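Local coordinates for protein thymine dioxygenase (Neurospora crassa, PDB 5C3Q) that binds 2-oxoglutarate, thymine and a metal ion in its active site and probably oxidises the methyl group of thymine as a non-haem dioxygenase, at residues A[36-41]-A[166-171]. Numbering follows the deposited sequence.
Sequences KAILHG and MRAIAV
I38 meets A168 methyl to methyl: CD1 of the isoleucine lies 3.7 Å from CB of the alanine. The pair joins a turn of helix 28-44 to a turn of helix 147-173 in a small contact that buries 226 Å². The I38 side chain reaches across in extended form. Its CG1 is anti to the carbonyl carbon, and a near-trans second torsion (165°) carries CD1 away from its own backbone. A168 contributes a single methyl, also directed at the facing helix, so the end of a long side chain meets a short one. Next to this pair, L39 CD1 comes within 4.2 Å of I169 CG2, a looser touch between branch methyls whose CB bonds lead off to the flank of the interface.

The backbones are nearest at the second pair, where the CA atoms of L39 and I169 are 5.4 Å apart. So close an approach is consistent with the small side chain of A168, one residue before I169, facing the partner helix. No hydrogen bond crosses between the segments. The four touching residues are buried and the contact is purely apolar, while backbone polar groups are paired within each helix, as in the bond from H40 N to K36 O.

Beyond these two pairs, I169 also packs on F42, and V171 on L32 and A35, extending the pairing along helix 28-44. R167, turned elsewhere, forms a salt bridge with D181. The contact lies away from the metal and thymine sites, and its segment 36-41 belongs to the N-terminal region of the non-haem dioxygenase family, at the flank of the double-stranded beta-helix. There F23 of helix 21-25 touches A168, and strand 13-19, next to the outermost strand 8-10 of the large mixed sheet, meets helix 28-44 through I18 on I38.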
ATOM      1  N   LYS A  36     -16.143 -13.999  -4.638  1.00 23.58           N
ATOM      2  CA  LYS A  36     -17.207 -13.245  -3.970  1.00 23.89           C
ATOM      3  C   LYS A  36     -16.806 -12.780  -2.572  1.00 23.05           C
ATOM      4  O   LYS A  36     -17.183 -11.681  -2.155  1.00 22.73           O
ATOM      5  CB  LYS A  36     -18.498 -14.070  -3.892  1.00 25.36           C
ATOM      6  CG  LYS A  36     -19.224 -14.210  -5.220  1.00 26.52           C
ATOM      7  CD  LYS A  36     -20.418 -15.142  -5.104  1.00 28.12           C
ATOM      8  CE  LYS A  36     -21.230 -15.163  -6.385  1.00 29.23           C
ATOM      9  NZ  LYS A  36     -22.436 -16.024  -6.258  1.00 30.74           N
ATOM     10  N   ALA A  37     -16.056 -13.614  -1.850  1.00 22.71           N
ATOM     11  CA  ALA A  37     -15.581 -13.260  -0.507  1.00 22.55           C
ATOM     12  C   ALA A  37     -14.575 -12.109  -0.569  1.00 21.86           C
ATOM     13  O   ALA A  37     -14.619 -11.191   0.250  1.00 21.63           O
ATOM     14  CB  ALA A  37     -14.957 -14.469   0.177  1.00 22.87           C
ATOM     15  N   ILE A  38     -13.671 -12.177  -1.544  1.00 21.22           N
ATOM     16  CA  ILE A  38     -12.706 -11.109  -1.795  1.00 20.88           C
ATOM     17  C   ILE A  38     -13.439  -9.803  -2.107  1.00 20.45           C
ATOM     18  O   ILE A  38     -13.179  -8.779  -1.482  1.00 20.43           O
ATOM     19  CB  ILE A  38     -11.739 -11.485  -2.941  1.00 20.74           C
ATOM     20  CG1 ILE A  38     -10.784 -12.592  -2.473  1.00 21.04           C
ATOM     21  CG2 ILE A  38     -10.950 -10.274  -3.420  1.00 20.64           C
ATOM     22  CD1 ILE A  38     -10.039 -13.297  -3.591  1.00 21.22           C
ATOM     23  N   LEU A  39     -14.360  -9.852  -3.065  1.00 20.77           N
ATOM     24  CA  LEU A  39     -15.144  -8.676  -3.435  1.00 20.47           C
ATOM     25  C   LEU A  39     -15.941  -8.116  -2.252  1.00 20.51           C
ATOM     26  O   LEU A  39     -15.945  -6.914  -2.024  1.00 19.98           O
ATOM     27  CB  LEU A  39     -16.090  -8.992  -4.591  1.00 20.71           C
ATOM     28  CG  LEU A  39     -16.978  -7.827  -5.042  1.00 20.83           C
ATOM     29  CD1 LEU A  39     -16.140  -6.645  -5.509  1.00 20.47           C
ATOM     30  CD2 LEU A  39     -17.934  -8.270  -6.134  1.00 21.45           C
ATOM     31  N   HIS A  40     -16.607  -8.988  -1.503  1.00 21.15           N
ATOM     32  CA  HIS A  40     -17.392  -8.551  -0.352  1.00 21.73           C
ATOM     33  C   HIS A  40     -16.515  -7.811   0.662  1.00 21.02           C
ATOM     34  O   HIS A  40     -16.940  -6.805   1.231  1.00 20.88           O
ATOM     35  CB  HIS A  40     -18.095  -9.734   0.310  1.00 23.05           C
ATOM     36  CG  HIS A  40     -19.024  -9.338   1.414  1.00 24.02           C
ATOM     37  ND1 HIS A  40     -20.260  -8.777   1.180  1.00 25.02           N
ATOM     38  CD2 HIS A  40     -18.893  -9.411   2.757  1.00 24.52           C
ATOM     39  CE1 HIS A  40     -20.854  -8.526   2.331  1.00 25.25           C
ATOM     40  NE2 HIS A  40     -20.045  -8.902   3.305  1.00 25.39           N
ATOM     41  N   GLY A  41     -15.293  -8.301   0.868  1.00 20.81           N
ATOM     42  CA  GLY A  41     -14.309  -7.622   1.719  1.00 20.43           C
ATOM     43  C   GLY A  41     -13.988  -6.210   1.250  1.00 19.97           C
ATOM     44  O   GLY A  41     -13.971  -5.271   2.051  1.00 20.06           O
ATOM     45  N   MET A 166      -7.335  -8.545  -9.279  1.00 20.65           N
ATOM     46  CA  MET A 166      -8.328  -7.862 -10.114  1.00 20.64           C
ATOM     47  C   MET A 166      -9.232  -8.873 -10.825  1.00 21.15           C
ATOM     48  O   MET A 166     -10.434  -8.638 -10.963  1.00 20.80           O
ATOM     49  CB  MET A 166      -7.663  -6.929 -11.130  1.00 20.82           C
ATOM     50  CG  MET A 166      -6.897  -5.756 -10.523  1.00 20.76           C
ATOM     51  SD  MET A 166      -7.725  -4.836  -9.203  1.00 20.80           S
ATOM     52  CE  MET A 166      -9.062  -4.039 -10.086  1.00 21.29           C
ATOM     53  N   ARG A 167      -8.663 -10.004 -11.248  1.00 21.50           N
ATOM     54  CA  ARG A 167      -9.466 -11.092 -11.816  1.00 22.11           C
ATOM     55  C   ARG A 167     -10.479 -11.622 -10.801  1.00 21.53           C
ATOM     56  O   ARG A 167     -11.622 -11.879 -11.157  1.00 22.19           O
ATOM     57  CB  ARG A 167      -8.583 -12.234 -12.328  1.00 22.99           C
ATOM     58  CG  ARG A 167      -7.910 -11.917 -13.645  1.00 23.92           C
ATOM     59  CD  ARG A 167      -6.933 -12.997 -14.075  1.00 24.92           C
ATOM     60  NE  ARG A 167      -6.232 -12.592 -15.288  1.00 25.78           N
ATOM     61  CZ  ARG A 167      -5.233 -13.262 -15.856  1.00 27.01           C
ATOM     62  NH1 ARG A 167      -4.785 -14.396 -15.331  1.00 27.11           N
ATOM     63  NH2 ARG A 167      -4.673 -12.789 -16.966  1.00 27.91           N
ATOM     64  N   ALA A 168     -10.065 -11.776  -9.544  1.00 20.62           N
ATOM     65  CA  ALA A 168     -10.991 -12.187  -8.479  1.00 20.61           C
ATOM     66  C   ALA A 168     -12.113 -11.172  -8.294  1.00 20.33           C
ATOM     67  O   ALA A 168     -13.269 -11.542  -8.126  1.00 20.64           O
ATOM     68  CB  ALA A 168     -10.251 -12.397  -7.168  1.00 20.47           C
ATOM     69  N   ILE A 169     -11.768  -9.889  -8.328  1.00 19.94           N
ATOM     70  CA  ILE A 169     -12.772  -8.835  -8.255  1.00 19.80           C
ATOM     71  C   ILE A 169     -13.773  -8.949  -9.414  1.00 20.26           C
ATOM     72  O   ILE A 169     -14.978  -8.842  -9.204  1.00 20.50           O
ATOM     73  CB  ILE A 169     -12.121  -7.439  -8.215  1.00 19.30           C
ATOM     74  CG1 ILE A 169     -11.462  -7.224  -6.845  1.00 19.06           C
ATOM     75  CG2 ILE A 169     -13.145  -6.354  -8.504  1.00 19.35           C
ATOM     76  CD1 ILE A 169     -10.576  -6.004  -6.761  1.00 18.96           C
ATOM     77  N   ALA A 170     -13.269  -9.165 -10.625  1.00 20.87           N
ATOM     78  CA  ALA A 170     -14.127  -9.282 -11.810  1.00 21.72           C
ATOM     79  C   ALA A 170     -15.048 -10.494 -11.715  1.00 22.37           C
ATOM     80  O   ALA A 170     -16.249 -10.396 -11.984  1.00 22.74           O
ATOM     81  CB  ALA A 170     -13.281  -9.360 -13.073  1.00 22.04           C
ATOM     82  N   VAL A 171     -14.484 -11.631 -11.315  1.00 22.61           N
ATOM     83  CA  VAL A 171     -15.266 -12.854 -11.153  1.00 23.45           C
ATOM     84  C   VAL A 171     -16.328 -12.644 -10.072  1.00 23.45           C
ATOM     85  O   VAL A 171     -17.466 -13.066 -10.231  1.00 23.91           O
ATOM     86  CB  VAL A 171     -14.366 -14.072 -10.829  1.00 23.75           C
ATOM     87  CG1 VAL A 171     -15.201 -15.288 -10.442  1.00 24.60           C
ATOM     88  CG2 VAL A 171     -13.490 -14.408 -12.029  1.00 24.07           C
TER